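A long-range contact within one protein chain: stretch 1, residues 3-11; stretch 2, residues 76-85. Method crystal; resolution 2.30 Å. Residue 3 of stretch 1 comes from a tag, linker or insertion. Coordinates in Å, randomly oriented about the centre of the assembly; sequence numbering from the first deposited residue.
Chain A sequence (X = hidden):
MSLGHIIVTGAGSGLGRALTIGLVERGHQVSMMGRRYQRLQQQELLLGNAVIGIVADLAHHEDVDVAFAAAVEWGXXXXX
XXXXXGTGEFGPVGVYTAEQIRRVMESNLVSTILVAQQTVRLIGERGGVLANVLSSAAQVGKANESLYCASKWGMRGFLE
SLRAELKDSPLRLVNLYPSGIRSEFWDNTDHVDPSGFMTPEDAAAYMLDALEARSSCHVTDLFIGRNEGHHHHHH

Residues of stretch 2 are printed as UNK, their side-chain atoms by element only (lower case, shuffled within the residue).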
# COMPACT_ATOMS: atom_id res chain seq x y z
N LEU A 3 -2.03 -25.89 -2.47
CA LEU A 3 -1.35 -26.26 -1.19
C LEU A 3 -1.50 -25.17 -0.11
O LEU A 3 -1.77 -25.47 1.06
CB LEU A 3 0.13 -26.62 -1.43
CG LEU A 3 1.03 -27.00 -0.25
CD1 LEU A 3 0.96 -28.49 0.09
CD2 LEU A 3 2.48 -26.59 -0.54
N GLY A 4 -1.34 -23.90 -0.50
CA GLY A 4 -1.48 -22.77 0.42
C GLY A 4 -2.94 -22.51 0.76
O GLY A 4 -3.74 -22.19 -0.13
N HIS A 5 -3.28 -22.64 2.04
CA HIS A 5 -4.66 -22.42 2.48
C HIS A 5 -4.96 -20.97 2.88
O HIS A 5 -4.28 -20.40 3.74
CB HIS A 5 -5.03 -23.36 3.61
CG HIS A 5 -6.48 -23.32 3.98
ND1 HIS A 5 -6.93 -23.54 5.26
CD2 HIS A 5 -7.58 -23.06 3.23
CE1 HIS A 5 -8.24 -23.44 5.28
NE2 HIS A 5 -8.66 -23.14 4.07
N ILE A 6 -5.98 -20.40 2.25
CA ILE A 6 -6.45 -19.05 2.54
C ILE A 6 -7.91 -19.09 2.96
O ILE A 6 -8.71 -19.85 2.40
CB ILE A 6 -6.33 -18.11 1.31
CG1 ILE A 6 -4.97 -18.26 0.63
CG2 ILE A 6 -6.66 -16.62 1.70
CD1 ILE A 6 -3.81 -17.67 1.40
N ILE A 7 -8.25 -18.30 3.96
CA ILE A 7 -9.63 -18.12 4.34
C ILE A 7 -10.05 -16.73 3.88
O ILE A 7 -9.37 -15.75 4.18
CB ILE A 7 -9.82 -18.24 5.84
CG1 ILE A 7 -9.64 -19.70 6.29
CG2 ILE A 7 -11.23 -17.76 6.27
CD1 ILE A 7 -9.67 -19.85 7.79
N VAL A 8 -11.19 -16.65 3.21
CA VAL A 8 -11.72 -15.37 2.80
C VAL A 8 -13.15 -15.22 3.26
O VAL A 8 -14.00 -16.00 2.91
CB VAL A 8 -11.68 -15.22 1.28
CG1 VAL A 8 -12.29 -13.91 0.88
CG2 VAL A 8 -10.28 -15.32 0.77
N THR A 9 -13.41 -14.20 4.06
CA THR A 9 -14.76 -13.92 4.49
C THR A 9 -15.42 -12.94 3.54
O THR A 9 -14.76 -12.31 2.74
CB THR A 9 -14.81 -13.34 5.89
OG1 THR A 9 -14.12 -12.10 5.90
CG2 THR A 9 -14.19 -14.26 6.87
N GLY A 10 -16.73 -12.84 3.62
CA GLY A 10 -17.48 -12.00 2.71
C GLY A 10 -17.16 -12.40 1.30
O GLY A 10 -16.95 -11.56 0.44
N ALA A 11 -17.11 -13.70 1.08
CA ALA A 11 -16.63 -14.24 -0.20
C ALA A 11 -17.63 -14.06 -1.33
O ALA A 11 -17.27 -14.15 -2.50
CB ALA A 11 -16.27 -15.71 -0.04
N UNK A 76 -6.69 -27.47 6.36
CA UNK A 76 -5.66 -27.33 7.39
C UNK A 76 -5.56 -25.88 7.84
O UNK A 76 -6.36 -25.03 7.41
N UNK A 77 -4.60 -25.61 8.72
CA UNK A 77 -4.43 -24.26 9.25
C UNK A 77 -4.13 -23.30 8.11
O UNK A 77 -3.40 -23.66 7.18
c UNK A 77 -4.75 -24.77 12.30
c UNK A 77 -2.25 -24.88 12.48
c UNK A 77 -3.45 -25.06 11.55
c UNK A 77 -3.30 -24.21 10.30
N UNK A 78 -4.71 -22.08 8.16
CA UNK A 78 -4.51 -21.10 7.10
C UNK A 78 -3.24 -20.28 7.24
O UNK A 78 -2.80 -20.02 8.36
c UNK A 78 -6.15 -20.27 8.66
c UNK A 78 -5.72 -21.64 9.15
c UNK A 78 -5.73 -20.17 7.24
N UNK A 79 -2.66 -19.90 6.11
CA UNK A 79 -1.59 -18.90 6.06
C UNK A 79 -2.16 -17.47 6.07
O UNK A 79 -1.52 -16.53 6.58
c UNK A 79 0.56 -20.64 3.29
c UNK A 79 -0.20 -20.50 4.59
c UNK A 79 -0.74 -19.08 4.80
o UNK A 79 1.48 -21.49 3.22
o UNK A 79 0.25 -19.89 2.33
N UNK A 80 -3.34 -17.28 5.48
CA UNK A 80 -3.92 -15.95 5.38
C UNK A 80 -5.40 -15.98 5.67
O UNK A 80 -6.14 -16.81 5.12
c UNK A 80 -4.43 -14.08 3.53
c UNK A 80 -4.15 -12.88 4.42
c UNK A 80 -3.64 -15.31 4.00
c UNK A 80 -4.15 -13.73 2.05
N UNK A 81 -5.82 -15.10 6.58
CA UNK A 81 -7.22 -14.84 6.82
C UNK A 81 -7.51 -13.45 6.26
O UNK A 81 -6.96 -12.44 6.72
c UNK A 81 -7.42 -16.42 8.76
c UNK A 81 -9.14 -14.67 8.47
c UNK A 81 -7.64 -14.99 8.30
N UNK A 82 -8.34 -13.44 5.23
CA UNK A 82 -8.69 -12.23 4.53
C UNK A 82 -10.10 -11.89 4.95
O UNK A 82 -11.05 -12.55 4.56
c UNK A 82 -8.63 -12.46 3.03
c UNK A 82 -7.83 -11.45 2.21
c UNK A 82 -8.05 -11.68 0.72
c UNK A 82 -8.19 -10.05 2.59
N UNK A 83 -10.22 -10.88 5.80
CA UNK A 83 -11.53 -10.51 6.28
C UNK A 83 -12.10 -9.36 5.47
O UNK A 83 -11.55 -8.26 5.44
n UNK A 83 -13.31 -8.69 8.75
c UNK A 83 -12.89 -9.93 8.33
c UNK A 83 -11.52 -10.18 7.77
c UNK A 83 -13.94 -10.76 8.48
n UNK A 83 -14.97 -10.02 8.99
c UNK A 83 -14.56 -8.77 9.16
N UNK A 84 -13.20 -9.65 4.78
CA UNK A 84 -13.92 -8.65 4.01
C UNK A 84 -15.20 -8.29 4.73
O UNK A 84 -16.24 -8.88 4.47
s UNK A 84 -12.82 -9.45 1.63
c UNK A 84 -14.26 -9.18 2.62
N UNK A 85 -15.11 -7.33 5.66
CA UNK A 85 -16.30 -6.90 6.41
C UNK A 85 -17.37 -6.36 5.47
O UNK A 85 -18.56 -6.38 5.80
c UNK A 85 -15.94 -5.88 7.47

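Position 76 has no side-chain atoms, and its phi of 72° is one that glycine tolerates best; its carbonyl O accepts a hydrogen bond from His 5 ND1 (2.7 Å), at the edge of the imidazole ring. It is Gly 76, where the chain leaves a helix. Position 77 carries four carbons forked at the second. The CA-to-CB bond points away from stretch 1, and the nearest side-chain approach is CB to His 5 ND1, 6.2 Å, so the fork alone identifies Leu 77.

At position 78 three carbons close a ring onto the backbone N, which only proline does. One ring carbon lies 3.7 Å from Ile 7 CD1; in Pro 78 this atom is CG. Position 79 has three carbons in a row, the third carrying two oxygens, one of them 3.9 Å from Gly 4 CA. This is a carboxylate on a two-methylene chain, hence Glu 79, and the oxygen is OE2; a CB on Gly 4 would sit a tight 3.2 Å from it. The backbone does more here, with Glu 79 N donating to His 5 O (2.9 Å).

Position 80 again shows four carbons forked at the second; its CB packs 3.5 Å from Ile 6 CD1. This is Leu 80. Position 81 has one carbon bearing two others, branching at CB itself, with one methyl 4.2 Å from Ile 7 CB. It is Val 81, and that methyl is CG2. Position 82 repeats the four-carbon fork, its CB 4.0 Å from Val 8 CG2, and is Leu 82.

Position 83 has one carbon followed by a five-membered ring of three carbons and two nitrogens, an imidazole, and one ring carbon approaches Thr 9 OG1 to 2.9 Å. It is His 83, and that carbon is CD2; both ring nitrogens are hydrogen-bonded elsewhere in the structure. Position 84 is one carbon and one sulfur, its CB 3.2 Å from Thr 9 O: Cys 84. Position 85 has a single carbon pointing away from stretch 1, as expected of Ala 85.

The contact works as a parallel strand pair, 12° between the strand directions. Ile 7 sits at its centre: its N donates to Leu 80 O (2.8 Å) and its O accepts from Leu 82 N (2.7 Å), both nearly linear. Thr 9 N continues the ladder to Leu 82 O (2.9 Å), and Thr 9 OG1 then takes over as acceptor for Cys 84 N (2.8 Å). Alternation places Ile 6, Val 8, Leu 80 and Leu 82 on one face, Ile 7 and Val 81 on the other, so apolar packing reinforces the backbone bonds on both.

Stretch 2, residues 76-85: GLPELVLHCA
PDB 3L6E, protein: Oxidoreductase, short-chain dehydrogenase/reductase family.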